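Local coordinates for protein GH5 (Bacteroidetes bacterium AC2a, PDB 4YHE) that hydrolyses polysaccharide as a cellulase of glycoside hydrolase family 5, probably cleaving beta-glucosidic bonds of cellulose as an endoglucanase, at residues K52-R56 against V361-I365; M12-I16 against M364-W368; V291-G297 against R325-W331; Y273-N278 against A320-I326. All coordinates share one frame; numbering follows the deposited sequence.

Contact 1 (K52-R56 against V361-I365)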
loop_
_atom_site.group_PDB
_atom_site.type_symbol
_atom_site.label_atom_id
_atom_site.label_comp_id
_atom_site.label_asym_id
_atom_site.label_seq_id
_atom_site.Cartn_x
_atom_site.Cartn_y
_atom_site.Cartn_z
ATOM N N LYS A 52 -12.498 -15.221 4.430
ATOM C CA LYS A 52 -13.645 -15.418 5.325
ATOM C C LYS A 52 -14.134 -14.135 5.978
ATOM O O LYS A 52 -15.337 -13.954 6.203
ATOM C CB LYS A 52 -13.258 -16.419 6.404
ATOM C CG LYS A 52 -14.341 -16.724 7.407
ATOM C CD LYS A 52 -13.962 -17.984 8.173
ATOM C CE LYS A 52 -14.794 -18.162 9.432
ATOM N NZ LYS A 52 -16.235 -18.224 9.082
ATOM N N ALA A 53 -13.201 -13.218 6.270
ATOM C CA ALA A 53 -13.560 -11.951 6.881
ATOM C C ALA A 53 -14.206 -10.983 5.900
ATOM O O ALA A 53 -14.797 -9.991 6.336
ATOM C CB ALA A 53 -12.332 -11.289 7.489
ATOM N N GLY A 54 -14.014 -11.229 4.607
ATOM C CA GLY A 54 -14.492 -10.362 3.531
ATOM C C GLY A 54 -13.498 -9.486 2.794
ATOM O O GLY A 54 -13.885 -8.664 1.968
ATOM N N PHE A 55 -12.199 -9.638 3.070
ATOM C CA PHE A 55 -11.214 -8.975 2.292
ATOM C C PHE A 55 -11.220 -9.542 0.882
ATOM O O PHE A 55 -11.287 -10.759 0.692
ATOM C CB PHE A 55 -9.818 -9.153 2.936
ATOM C CG PHE A 55 -9.659 -8.422 4.229
ATOM C CD1 PHE A 55 -9.573 -7.023 4.242
ATOM C CD2 PHE A 55 -9.555 -9.093 5.420
ATOM C CE1 PHE A 55 -9.389 -6.338 5.425
ATOM C CE2 PHE A 55 -9.393 -8.403 6.613
ATOM C CZ PHE A 55 -9.307 -7.028 6.620
ATOM N N ARG A 56 -11.156 -8.672 -0.124
ATOM C CA ARG A 56 -11.059 -9.108 -1.512
ATOM C C ARG A 56 -9.662 -9.170 -2.060
ATOM O O ARG A 56 -9.423 -9.719 -3.140
ATOM C CB ARG A 56 -11.898 -8.181 -2.394
ATOM C CG ARG A 56 -13.414 -8.285 -2.132
ATOM C CD ARG A 56 -14.156 -7.241 -2.967
ATOM N NE ARG A 56 -15.610 -7.196 -2.747
ATOM C CZ ARG A 56 -16.521 -7.717 -3.579
ATOM N NH1 ARG A 56 -16.159 -8.351 -4.694
ATOM N NH2 ARG A 56 -17.813 -7.626 -3.280
ATOM N N VAL A 361 -12.133 -4.708 11.494
ATOM C CA VAL A 361 -12.160 -5.305 10.188
ATOM C C VAL A 361 -13.595 -5.172 9.619
ATOM O O VAL A 361 -13.773 -4.792 8.477
ATOM C CB VAL A 361 -11.669 -6.779 10.280
ATOM C CG1 VAL A 361 -12.080 -7.613 9.112
ATOM C CG2 VAL A 361 -10.151 -6.805 10.404
ATOM N N ARG A 362 -14.579 -5.418 10.470
ATOM C CA ARG A 362 -15.987 -5.260 10.092
ATOM C C ARG A 362 -16.323 -3.799 9.745
ATOM O O ARG A 362 -17.001 -3.556 8.740
ATOM C CB ARG A 362 -16.881 -5.784 11.210
ATOM C CG ARG A 362 -16.818 -7.292 11.441
ATOM C CD ARG A 362 -17.902 -8.063 10.659
ATOM N NE ARG A 362 -17.808 -7.847 9.228
ATOM C CZ ARG A 362 -16.938 -8.419 8.401
ATOM N NH1 ARG A 362 -16.059 -9.309 8.826
ATOM N NH2 ARG A 362 -16.930 -8.095 7.123
ATOM N N ALA A 363 -15.843 -2.836 10.547
ATOM C CA ALA A 363 -16.070 -1.426 10.257
ATOM C C ALA A 363 -15.627 -1.064 8.844
ATOM O O ALA A 363 -16.389 -0.466 8.056
ATOM C CB ALA A 363 -15.419 -0.546 11.290
ATOM N N MET A 364 -14.399 -1.456 8.475
ATOM C CA MET A 364 -13.860 -1.067 7.203
ATOM C C MET A 364 -14.534 -1.804 6.029
ATOM O O MET A 364 -15.012 -1.164 5.074
ATOM C CB MET A 364 -12.309 -1.200 7.222
ATOM C CG MET A 364 -11.753 -2.558 7.559
ATOM S SD MET A 364 -9.913 -2.512 7.650
ATOM C CE MET A 364 -9.618 -1.532 9.061
ATOM N N ILE A 365 -14.643 -3.131 6.117
ATOM C CA ILE A 365 -15.142 -3.906 5.005
ATOM C C ILE A 365 -16.635 -3.592 4.835
ATOM O O ILE A 365 -17.058 -3.300 3.755
ATOM C CB ILE A 365 -14.939 -5.404 5.230
ATOM C CG1 ILE A 365 -13.442 -5.723 5.207
ATOM C CG2 ILE A 365 -15.671 -6.258 4.200
ATOM C CD1 ILE A 365 -13.137 -7.137 5.627
#
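Ile-365 reaches from helix 357-369 into the bend where the chain leaves helix 44-53, and its side chain meets three successive residues there. At CB it divides. The CG2 branch lies against the peptide of Gly-54, 3.7 Å from Gly-54 O, while CG1 is turned anti to the carbonyl carbon (chi1 -68°) and runs past the rim of the Phe-55 ring, CG1 to CE1 4.1 Å. Its terminal CD1 then stands almost exactly over the middle of that ring, 3.7 Å from the centroid and 6° off the normal, a CH-pi contact. The same methyl sits beside Ala-53 O and Phe-55 N. The side chains of Val-361 and Phe-55 cross at about a right angle, bringing Val-361 CG1 to 3.8 Å from Phe-55 CE2; this methyl also meets Ala-53 CB. Gly-54, with positive phi, ends helix 44-53 in a Schellman motif, and in the closed eight-stranded barrel of this family the contact joins that helix, which leads from the first strand to the second, to the helix after the last strand. At the rim of the apolar patch, Arg-362 starts away from the bend, but its chain folds back at chi2 and chi3. Both terminal nitrogens grip Ala-53 O end-on, in the guanidinium plane: NH2 (3.0 Å) nearly in line with the C=O bond, NH1 (2.9 Å, 150° at the hydrogen) more to its side. A carbonyl at the negative end of a helix should suit such a cation, and Arg-362 NH2 has a second partner in Asp-366, a salt bridge.

Contact 2 (M12-I16 against M364-W368)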
loop_
_atom_site.group_PDB
_atom_site.type_symbol
_atom_site.label_atom_id
_atom_site.label_comp_id
_atom_site.label_asym_id
_atom_site.label_seq_id
_atom_site.Cartn_x
_atom_site.Cartn_y
_atom_site.Cartn_z
ATOM N N MET A 12 -11.831 -1.431 -8.333
ATOM C CA MET A 12 -12.883 -1.626 -7.338
ATOM C C MET A 12 -13.014 -3.040 -6.828
ATOM O O MET A 12 -13.460 -3.249 -5.710
ATOM C CB MET A 12 -14.245 -1.190 -7.854
ATOM C CG MET A 12 -14.545 0.240 -7.536
ATOM S SD MET A 12 -16.167 0.601 -8.162
ATOM C CE MET A 12 -17.144 0.413 -6.704
ATOM N N SER A 13 -12.605 -3.993 -7.644
ATOM C CA SER A 13 -12.727 -5.418 -7.319
ATOM C C SER A 13 -11.792 -5.801 -6.190
ATOM O O SER A 13 -11.998 -6.829 -5.544
ATOM C CB SER A 13 -12.490 -6.285 -8.571
ATOM O OG SER A 13 -11.124 -6.480 -8.870
ATOM N N MET A 14 -10.746 -4.973 -5.950
ATOM C CA MET A 14 -9.895 -5.172 -4.788
ATOM C C MET A 14 -10.563 -4.844 -3.471
ATOM O O MET A 14 -10.049 -5.250 -2.408
ATOM C CB MET A 14 -8.563 -4.411 -4.960
ATOM C CG MET A 14 -7.800 -4.917 -6.157
ATOM S SD MET A 14 -6.057 -4.452 -6.227
ATOM C CE MET A 14 -6.188 -2.696 -6.135
ATOM N N GLY A 15 -11.693 -4.113 -3.520
ATOM C CA GLY A 15 -12.475 -3.777 -2.374
ATOM C C GLY A 15 -11.687 -3.195 -1.197
ATOM O O GLY A 15 -10.888 -2.243 -1.379
ATOM N N ILE A 16 -11.947 -3.745 -0.011
ATOM C CA ILE A 16 -11.073 -3.581 1.135
ATOM C C ILE A 16 -10.182 -4.850 1.204
ATOM O O ILE A 16 -10.654 -5.980 1.196
ATOM C CB ILE A 16 -11.833 -3.328 2.455
ATOM C CG1 ILE A 16 -12.658 -2.049 2.356
ATOM C CG2 ILE A 16 -10.882 -3.302 3.653
ATOM C CD1 ILE A 16 -11.844 -0.780 2.111
ATOM N N MET A 364 -14.399 -1.456 8.475
ATOM C CA MET A 364 -13.860 -1.067 7.203
ATOM C C MET A 364 -14.534 -1.804 6.029
ATOM O O MET A 364 -15.012 -1.164 5.074
ATOM C CB MET A 364 -12.309 -1.200 7.222
ATOM C CG MET A 364 -11.753 -2.558 7.559
ATOM S SD MET A 364 -9.913 -2.512 7.650
ATOM C CE MET A 364 -9.618 -1.532 9.061
ATOM N N ILE A 365 -14.643 -3.131 6.117
ATOM C CA ILE A 365 -15.142 -3.906 5.005
ATOM C C ILE A 365 -16.635 -3.592 4.835
ATOM O O ILE A 365 -17.058 -3.300 3.755
ATOM C CB ILE A 365 -14.939 -5.404 5.230
ATOM C CG1 ILE A 365 -13.442 -5.723 5.207
ATOM C CG2 ILE A 365 -15.671 -6.258 4.200
ATOM C CD1 ILE A 365 -13.137 -7.137 5.627
ATOM N N ASP A 366 -17.391 -3.620 5.911
ATOM C CA ASP A 366 -18.863 -3.516 5.760
ATOM C C ASP A 366 -19.284 -2.107 5.294
ATOM O O ASP A 366 -20.273 -1.963 4.578
ATOM C CB ASP A 366 -19.558 -3.879 7.039
ATOM C CG ASP A 366 -19.386 -5.329 7.397
ATOM O OD1 ASP A 366 -19.007 -6.122 6.541
ATOM O OD2 ASP A 366 -19.660 -5.685 8.540
ATOM N N SER A 367 -18.501 -1.081 5.639
ATOM C CA SER A 367 -18.806 0.256 5.170
ATOM C C SER A 367 -18.539 0.393 3.660
ATOM O O SER A 367 -19.389 0.911 2.931
ATOM C CB SER A 367 -18.068 1.305 5.982
ATOM O OG SER A 367 -18.540 2.605 5.684
ATOM N N TRP A 368 -17.372 -0.057 3.193
ATOM C CA TRP A 368 -17.036 -0.066 1.791
ATOM C C TRP A 368 -18.059 -0.867 0.991
ATOM O O TRP A 368 -18.463 -0.419 -0.065
ATOM C CB TRP A 368 -15.636 -0.634 1.532
ATOM C CG TRP A 368 -15.080 -0.292 0.234
ATOM C CD1 TRP A 368 -14.227 0.759 -0.063
ATOM C CD2 TRP A 368 -15.296 -0.988 -1.012
ATOM N NE1 TRP A 368 -13.952 0.760 -1.402
ATOM C CE2 TRP A 368 -14.575 -0.301 -2.004
ATOM C CE3 TRP A 368 -16.017 -2.121 -1.373
ATOM C CZ2 TRP A 368 -14.573 -0.702 -3.349
ATOM C CZ3 TRP A 368 -16.016 -2.512 -2.704
ATOM C CH2 TRP A 368 -15.307 -1.816 -3.666
#
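Ile-16 pushes its two branches into separate hollows on helix 357-369. Its CG2 methyl rests between the side chains of Met-364 and Ile-365, 4.1 Å from Met-364 CG and 3.9 Å from Ile-365 CG1. The other branch enters the notch beside the root of Trp-368: Ile-16 CG1 is 3.4 Å from Trp-368 CB, a snug fit, and Ile-16 CD1 continues along the indole to lie 3.6 Å from Trp-368 CD1. The indole is itself the large bump coming the other way. With CG anti to the backbone N (chi1 -162°) it extends flat across the bend at Gly-15, whose CA settles over one face of the six-membered ring, 3.7 Å from its centroid, in a CH-pi contact. The far end of the ring, CH2, comes 3.1 Å from Met-12 O, and the bent side chain of Met-12 brings its CE methyl near the same ring atom. The buried indole NE1 is satisfied by Ile-326 O, and Arg-322 makes a cation-pi contact with the ring. Such packing of the first strand and the turn leading into it against helix 357-369, which follows the eighth strand, belongs to the closure of a TIM barrel.

Contact 3 (V291-G297 against R325-W331)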
loop_
_atom_site.group_PDB
_atom_site.type_symbol
_atom_site.label_atom_id
_atom_site.label_comp_id
_atom_site.label_asym_id
_atom_site.label_seq_id
_atom_site.Cartn_x
_atom_site.Cartn_y
_atom_site.Cartn_z
ATOM N N VAL A 291 -7.357 3.900 -8.910
ATOM C CA VAL A 291 -6.548 4.295 -7.762
ATOM C C VAL A 291 -6.835 3.317 -6.634
ATOM O O VAL A 291 -7.962 2.956 -6.399
ATOM C CB VAL A 291 -6.918 5.702 -7.234
ATOM C CG1 VAL A 291 -6.030 6.094 -6.063
ATOM C CG2 VAL A 291 -6.841 6.724 -8.338
ATOM N N TYR A 292 -5.789 2.903 -5.927
ATOM C CA TYR A 292 -5.951 2.084 -4.749
ATOM C C TYR A 292 -5.007 2.598 -3.684
ATOM O O TYR A 292 -3.909 3.079 -3.986
ATOM C CB TYR A 292 -5.731 0.594 -5.020
ATOM C CG TYR A 292 -4.286 0.198 -5.310
ATOM C CD1 TYR A 292 -3.750 0.337 -6.586
ATOM C CD2 TYR A 292 -3.470 -0.322 -4.306
ATOM C CE1 TYR A 292 -2.436 -0.030 -6.859
ATOM C CE2 TYR A 292 -2.146 -0.684 -4.566
ATOM C CZ TYR A 292 -1.637 -0.551 -5.839
ATOM O OH TYR A 292 -0.374 -0.917 -6.118
ATOM N N PHE A 293 -5.480 2.505 -2.458
ATOM C CA PHE A 293 -4.656 2.678 -1.284
ATOM C C PHE A 293 -3.926 1.357 -1.014
ATOM O O PHE A 293 -4.499 0.413 -0.488
ATOM C CB PHE A 293 -5.460 3.209 -0.088
ATOM C CG PHE A 293 -5.799 4.673 -0.202
ATOM C CD1 PHE A 293 -6.959 5.077 -0.851
ATOM C CD2 PHE A 293 -4.932 5.653 0.296
ATOM C CE1 PHE A 293 -7.261 6.425 -0.986
ATOM C CE2 PHE A 293 -5.198 7.008 0.126
ATOM C CZ PHE A 293 -6.377 7.401 -0.524
ATOM N N GLY A 294 -2.634 1.323 -1.368
ATOM C CA GLY A 294 -1.761 0.216 -1.014
ATOM C C GLY A 294 -1.687 -0.011 0.484
ATOM O O GLY A 294 -1.519 -1.137 0.934
ATOM N N GLU A 295 -1.776 1.082 1.236
ATOM C CA GLU A 295 -1.825 1.079 2.687
ATOM C C GLU A 295 -2.718 2.151 3.203
ATOM O O GLU A 295 -2.657 3.296 2.725
ATOM C CB GLU A 295 -0.434 1.345 3.281
ATOM C CG GLU A 295 0.589 0.326 2.905
ATOM C CD GLU A 295 2.003 0.650 3.414
ATOM O OE1 GLU A 295 2.136 1.422 4.375
ATOM O OE2 GLU A 295 2.943 0.101 2.831
ATOM N N PHE A 296 -3.577 1.802 4.163
ATOM C CA PHE A 296 -4.222 2.796 5.009
ATOM C C PHE A 296 -4.404 2.216 6.377
ATOM O O PHE A 296 -4.338 1.009 6.573
ATOM C CB PHE A 296 -5.577 3.305 4.436
ATOM C CG PHE A 296 -6.730 2.360 4.697
ATOM C CD1 PHE A 296 -6.847 1.193 3.957
ATOM C CD2 PHE A 296 -7.639 2.608 5.709
ATOM C CE1 PHE A 296 -7.895 0.292 4.188
ATOM C CE2 PHE A 296 -8.707 1.719 5.957
ATOM C CZ PHE A 296 -8.822 0.552 5.192
ATOM N N GLY A 297 -4.649 3.077 7.336
ATOM C CA GLY A 297 -5.067 2.605 8.631
ATOM C C GLY A 297 -4.931 3.626 9.718
ATOM O O GLY A 297 -4.496 4.763 9.485
ATOM N N ARG A 325 -15.021 5.044 -6.059
ATOM C CA ARG A 325 -14.511 3.880 -6.805
ATOM C C ARG A 325 -13.040 3.542 -6.527
ATOM O O ARG A 325 -12.327 3.029 -7.389
ATOM C CB ARG A 325 -14.769 4.066 -8.313
ATOM C CG ARG A 325 -16.255 4.321 -8.552
ATOM C CD ARG A 325 -16.647 4.408 -10.007
ATOM N NE ARG A 325 -18.061 4.770 -10.017
ATOM C CZ ARG A 325 -18.945 4.445 -10.956
ATOM N NH1 ARG A 325 -18.584 3.752 -12.033
ATOM N NH2 ARG A 325 -20.209 4.836 -10.803
ATOM N N ILE A 326 -12.640 3.833 -5.309
ATOM C CA ILE A 326 -11.278 3.600 -4.820
ATOM C C ILE A 326 -11.287 2.407 -3.847
ATOM O O ILE A 326 -12.091 2.340 -2.925
ATOM C CB ILE A 326 -10.765 4.852 -4.133
ATOM C CG1 ILE A 326 -10.603 5.974 -5.169
ATOM C CG2 ILE A 326 -9.394 4.597 -3.479
ATOM C CD1 ILE A 326 -10.289 7.310 -4.523
ATOM N N SER A 327 -10.382 1.475 -4.102
ATOM C CA SER A 327 -10.110 0.356 -3.214
ATOM C C SER A 327 -8.966 0.690 -2.251
ATOM O O SER A 327 -8.175 1.647 -2.483
ATOM C CB SER A 327 -9.737 -0.864 -4.048
ATOM O OG SER A 327 -8.641 -0.616 -4.923
ATOM N N ALA A 328 -8.846 -0.114 -1.206
ATOM C CA ALA A 328 -7.880 0.178 -0.126
ATOM C C ALA A 328 -7.479 -1.055 0.676
ATOM O O ALA A 328 -8.325 -1.879 1.047
ATOM C CB ALA A 328 -8.443 1.241 0.793
ATOM N N LEU A 329 -6.186 -1.146 0.992
ATOM C CA LEU A 329 -5.682 -2.266 1.747
ATOM C C LEU A 329 -5.151 -1.813 3.111
ATOM O O LEU A 329 -4.240 -0.967 3.211
ATOM C CB LEU A 329 -4.645 -3.051 0.930
ATOM C CG LEU A 329 -5.231 -3.675 -0.348
ATOM C CD1 LEU A 329 -5.104 -2.783 -1.570
ATOM C CD2 LEU A 329 -4.573 -5.013 -0.595
ATOM N N TYR A 330 -5.759 -2.366 4.153
ATOM C CA TYR A 330 -5.446 -2.058 5.523
ATOM C C TYR A 330 -4.018 -2.532 5.885
ATOM O O TYR A 330 -3.606 -3.629 5.520
ATOM C CB TYR A 330 -6.495 -2.661 6.473
ATOM C CG TYR A 330 -6.103 -2.461 7.914
ATOM C CD1 TYR A 330 -6.214 -1.206 8.512
ATOM C CD2 TYR A 330 -5.580 -3.474 8.635
ATOM C CE1 TYR A 330 -5.833 -0.977 9.803
ATOM C CE2 TYR A 330 -5.172 -3.249 9.948
ATOM C CZ TYR A 330 -5.295 -2.005 10.522
ATOM O OH TYR A 330 -4.892 -1.799 11.830
ATOM N N TRP A 331 -3.258 -1.670 6.546
ATOM C CA TRP A 331 -1.917 -2.055 7.018
ATOM C C TRP A 331 -1.973 -2.834 8.323
ATOM O O TRP A 331 -2.334 -2.296 9.373
ATOM C CB TRP A 331 -1.030 -0.821 7.184
ATOM C CG TRP A 331 0.349 -1.217 7.627
ATOM C CD1 TRP A 331 0.878 -1.044 8.863
ATOM C CD2 TRP A 331 1.373 -1.817 6.827
ATOM N NE1 TRP A 331 2.174 -1.534 8.903
ATOM C CE2 TRP A 331 2.492 -2.026 7.666
ATOM C CE3 TRP A 331 1.448 -2.227 5.496
ATOM C CZ2 TRP A 331 3.690 -2.612 7.199
ATOM C CZ3 TRP A 331 2.639 -2.804 5.033
ATOM C CH2 TRP A 331 3.738 -2.998 5.894
HETATM O O HOH W 1 -10.104 2.085 -8.606
#
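The seventh and eighth strands of the TIM barrel, the two ends of a beta-alpha-beta unit through helix 304-323, pair here from Tyr-292 with Ser-327 to Phe-296 with Tyr-330. Parallel hydrogen bonds zigzag between them: Phe-293 N to Ser-327 O (2.8 Å), Leu-329 N to Phe-293 O (2.7 Å), Phe-296 N to Leu-329 O (3.0 Å) and Trp-331 N to Phe-296 O (2.9 Å). The register slips by one residue between Phe-293 and Phe-296, a beta bulge with its corner at Gly-294 and Glu-295, and the third bond is the most bent of the four (141°). The Glu-295 side chain lies alongside Trp-331, carboxylate and indole planes 29° apart, and Glu-295 OE1 stands 3.8 Å above one face of Trp-331, offset toward the rim. Tyr-243 OH and Arg-59 hold the carboxylate; its place at the end of the seventh strand is consistent with the nucleophile of family 5. Ala-328 CB lies between Phe-293 and Phe-296, 3.7 Å from Phe-293 CB and 3.5 Å from the ring atom Phe-296 CD1. Helices 270-285 and 304-323 cover this side, strand 236-242 continues the sheet beyond Tyr-292, and strand 16-20 closes it beyond Ala-328.

Contact 4 (Y273-N278 against A320-I326)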
loop_
_atom_site.group_PDB
_atom_site.type_symbol
_atom_site.label_atom_id
_atom_site.label_comp_id
_atom_site.label_asym_id
_atom_site.label_seq_id
_atom_site.Cartn_x
_atom_site.Cartn_y
_atom_site.Cartn_z
ATOM N N TYR A 273 -10.111 14.841 4.774
ATOM C CA TYR A 273 -9.864 13.513 4.229
ATOM C C TYR A 273 -10.617 13.348 2.913
ATOM O O TYR A 273 -10.065 12.888 1.921
ATOM C CB TYR A 273 -10.206 12.416 5.256
ATOM C CG TYR A 273 -9.525 11.081 4.965
ATOM C CD1 TYR A 273 -9.915 10.304 3.900
ATOM C CD2 TYR A 273 -8.447 10.631 5.734
ATOM C CE1 TYR A 273 -9.292 9.089 3.615
ATOM C CE2 TYR A 273 -7.816 9.432 5.465
ATOM C CZ TYR A 273 -8.243 8.657 4.390
ATOM O OH TYR A 273 -7.605 7.457 4.090
ATOM N N VAL A 274 -11.870 13.783 2.879
ATOM C CA VAL A 274 -12.632 13.771 1.645
ATOM C C VAL A 274 -12.023 14.616 0.546
ATOM O O VAL A 274 -12.022 14.208 -0.636
ATOM C CB VAL A 274 -14.123 14.135 1.906
ATOM C CG1 VAL A 274 -14.858 14.278 0.603
ATOM C CG2 VAL A 274 -14.771 13.065 2.790
ATOM N N GLY A 275 -11.436 15.757 0.924
ATOM C CA GLY A 275 -10.791 16.623 -0.050
ATOM C C GLY A 275 -9.676 15.862 -0.762
ATOM O O GLY A 275 -9.530 15.924 -1.983
ATOM N N MET A 276 -8.883 15.127 0.020
ATOM C CA MET A 276 -7.773 14.380 -0.517
ATOM C C MET A 276 -8.290 13.333 -1.479
ATOM O O MET A 276 -7.768 13.151 -2.572
ATOM C CB MET A 276 -6.977 13.747 0.615
ATOM C CG MET A 276 -5.833 12.889 0.122
ATOM S SD MET A 276 -6.371 11.174 -0.058
ATOM C CE MET A 276 -6.363 10.757 1.699
ATOM N N LEU A 277 -9.365 12.671 -1.091
ATOM C CA LEU A 277 -9.947 11.662 -1.958
ATOM C C LEU A 277 -10.482 12.283 -3.227
ATOM O O LEU A 277 -10.375 11.690 -4.285
ATOM C CB LEU A 277 -11.050 10.890 -1.220
ATOM C CG LEU A 277 -10.628 10.039 -0.007
ATOM C CD1 LEU A 277 -11.853 9.502 0.711
ATOM C CD2 LEU A 277 -9.693 8.906 -0.419
ATOM N N ASN A 278 -11.094 13.468 -3.112
ATOM C CA ASN A 278 -11.610 14.174 -4.278
ATOM C C ASN A 278 -10.542 14.485 -5.302
ATOM O O ASN A 278 -10.773 14.360 -6.509
ATOM C CB ASN A 278 -12.327 15.455 -3.858
ATOM C CG ASN A 278 -13.726 15.187 -3.322
ATOM O OD1 ASN A 278 -14.327 14.170 -3.647
ATOM N ND2 ASN A 278 -14.220 16.064 -2.442
ATOM N N ALA A 320 -16.313 6.849 1.933
ATOM C CA ALA A 320 -15.861 7.863 0.988
ATOM C C ALA A 320 -15.067 7.272 -0.191
ATOM O O ALA A 320 -15.186 7.727 -1.333
ATOM C CB ALA A 320 -15.063 8.954 1.715
ATOM N N MET A 321 -14.249 6.247 0.073
ATOM C CA MET A 321 -13.484 5.591 -0.961
ATOM C C MET A 321 -14.381 4.831 -1.949
ATOM O O MET A 321 -14.247 4.993 -3.148
ATOM C CB MET A 321 -12.467 4.601 -0.339
ATOM C CG MET A 321 -11.330 5.292 0.411
ATOM S SD MET A 321 -10.450 4.101 1.452
ATOM C CE MET A 321 -9.320 5.208 2.324
ATOM N N ARG A 322 -15.268 3.993 -1.420
ATOM C CA ARG A 322 -16.221 3.272 -2.256
ATOM C C ARG A 322 -16.970 4.226 -3.200
ATOM O O ARG A 322 -17.061 3.968 -4.392
ATOM C CB ARG A 322 -17.211 2.545 -1.369
ATOM C CG ARG A 322 -18.433 1.977 -2.078
ATOM C CD ARG A 322 -18.089 0.860 -3.047
ATOM N NE ARG A 322 -19.260 0.477 -3.845
ATOM C CZ ARG A 322 -20.267 -0.282 -3.421
ATOM N NH1 ARG A 322 -20.282 -0.824 -2.208
ATOM N NH2 ARG A 322 -21.277 -0.524 -4.247
ATOM N N ASP A 323 -17.460 5.329 -2.647
ATOM C CA ASP A 323 -18.228 6.308 -3.424
ATOM C C ASP A 323 -17.426 6.936 -4.543
ATOM O O ASP A 323 -17.996 7.382 -5.525
ATOM C CB ASP A 323 -18.821 7.376 -2.507
ATOM C CG ASP A 323 -19.944 6.837 -1.630
ATOM O OD1 ASP A 323 -20.457 5.746 -1.930
ATOM O OD2 ASP A 323 -20.282 7.467 -0.617
ATOM N N ARG A 324 -16.094 6.950 -4.393
ATOM C CA ARG A 324 -15.170 7.406 -5.416
ATOM C C ARG A 324 -14.523 6.276 -6.218
ATOM O O ARG A 324 -13.619 6.513 -7.004
ATOM C CB ARG A 324 -14.104 8.294 -4.736
ATOM C CG ARG A 324 -14.660 9.655 -4.375
ATOM C CD ARG A 324 -13.994 10.377 -3.219
ATOM N NE ARG A 324 -14.806 11.539 -2.867
ATOM C CZ ARG A 324 -15.938 11.490 -2.167
ATOM N NH1 ARG A 324 -16.380 10.340 -1.647
ATOM N NH2 ARG A 324 -16.624 12.606 -1.952
ATOM N N ARG A 325 -15.021 5.044 -6.059
ATOM C CA ARG A 325 -14.511 3.880 -6.805
ATOM C C ARG A 325 -13.040 3.542 -6.527
ATOM O O ARG A 325 -12.327 3.029 -7.389
ATOM C CB ARG A 325 -14.769 4.066 -8.313
ATOM C CG ARG A 325 -16.255 4.321 -8.552
ATOM C CD ARG A 325 -16.647 4.408 -10.007
ATOM N NE ARG A 325 -18.061 4.770 -10.017
ATOM C CZ ARG A 325 -18.945 4.445 -10.956
ATOM N NH1 ARG A 325 -18.584 3.752 -12.033
ATOM N NH2 ARG A 325 -20.209 4.836 -10.803
ATOM N N ILE A 326 -12.640 3.833 -5.309
ATOM C CA ILE A 326 -11.278 3.600 -4.820
ATOM C C ILE A 326 -11.287 2.407 -3.847
ATOM O O ILE A 326 -12.091 2.340 -2.925
ATOM C CB ILE A 326 -10.765 4.852 -4.133
ATOM C CG1 ILE A 326 -10.603 5.974 -5.169
ATOM C CG2 ILE A 326 -9.394 4.597 -3.479
ATOM C CD1 ILE A 326 -10.289 7.310 -4.523
#
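The guanidinium of Arg-324 has a carbonyl oxygen at two of its edges, Asn-278 OD1 from the facing helix and Ala-320 O from the last turn of the helix it follows, both in its plane. NE makes the main bond across, 2.8 Å to Asn-278 OD1 and nearly straight at 166°, though it approaches from above the amide plane, 37° out of it; NH2 adds a weak bond to the same oxygen. NH1 turns to Ala-320 O, 2.9 Å away, and takes a lone pair in the carbonyl plane. The ring of Tyr-273 carries Met-276 CE over one face, offset toward the rim; Leu-277 CD1 lies in the ring plane at its edge, and Met-321 CE also comes to the edge, 3.3 Å from Tyr-273 OH. Between these groups Leu-277 fills the groove of the other helix. Its CD1 is pressed against Ala-320 CB at 3.4 Å, tighter than usual, and CD2 faces Met-321 CG at 4.1 Å. The chain of Arg-324, extended from CG to NE, passes Leu-277 CB with its CD (3.6 Å) and crosses Val-274 on the way to its acceptors. Helices 270-285 and 304-323 are neighbours outside the barrel, and a Schellman motif at Arg-325 ends the second. The chemistry grades from methyls packed toward the sheet to a partly exposed polar rim, where bonds at NE and NH1 fix the guanidinium's rotation and tie helix 304-323 to its neighbour.

Contact 3 lies in the core of the barrel, its centre about 6 Å from that of the chain, whereas the other three centres lie about 15 to 17 Å out, in the helical layer and its joins to the sheet. All four are buried, though contacts 1 and 4 carry partly exposed arginines. Main-chain bonding dominates contact 3; contact 2 is almost wholly apolar packing. In contact 1 an arginine from the other helix grips a helix-end carbonyl; in contact 4 it follows the helix itself and reaches an amide oxygen across. Contacts 1 and 2 share helix 357-369, contacts 3 and 4 Arg-325 and Ile-326. Trp-368 NE1, bonded to Ile-326 O, joins the two pairs.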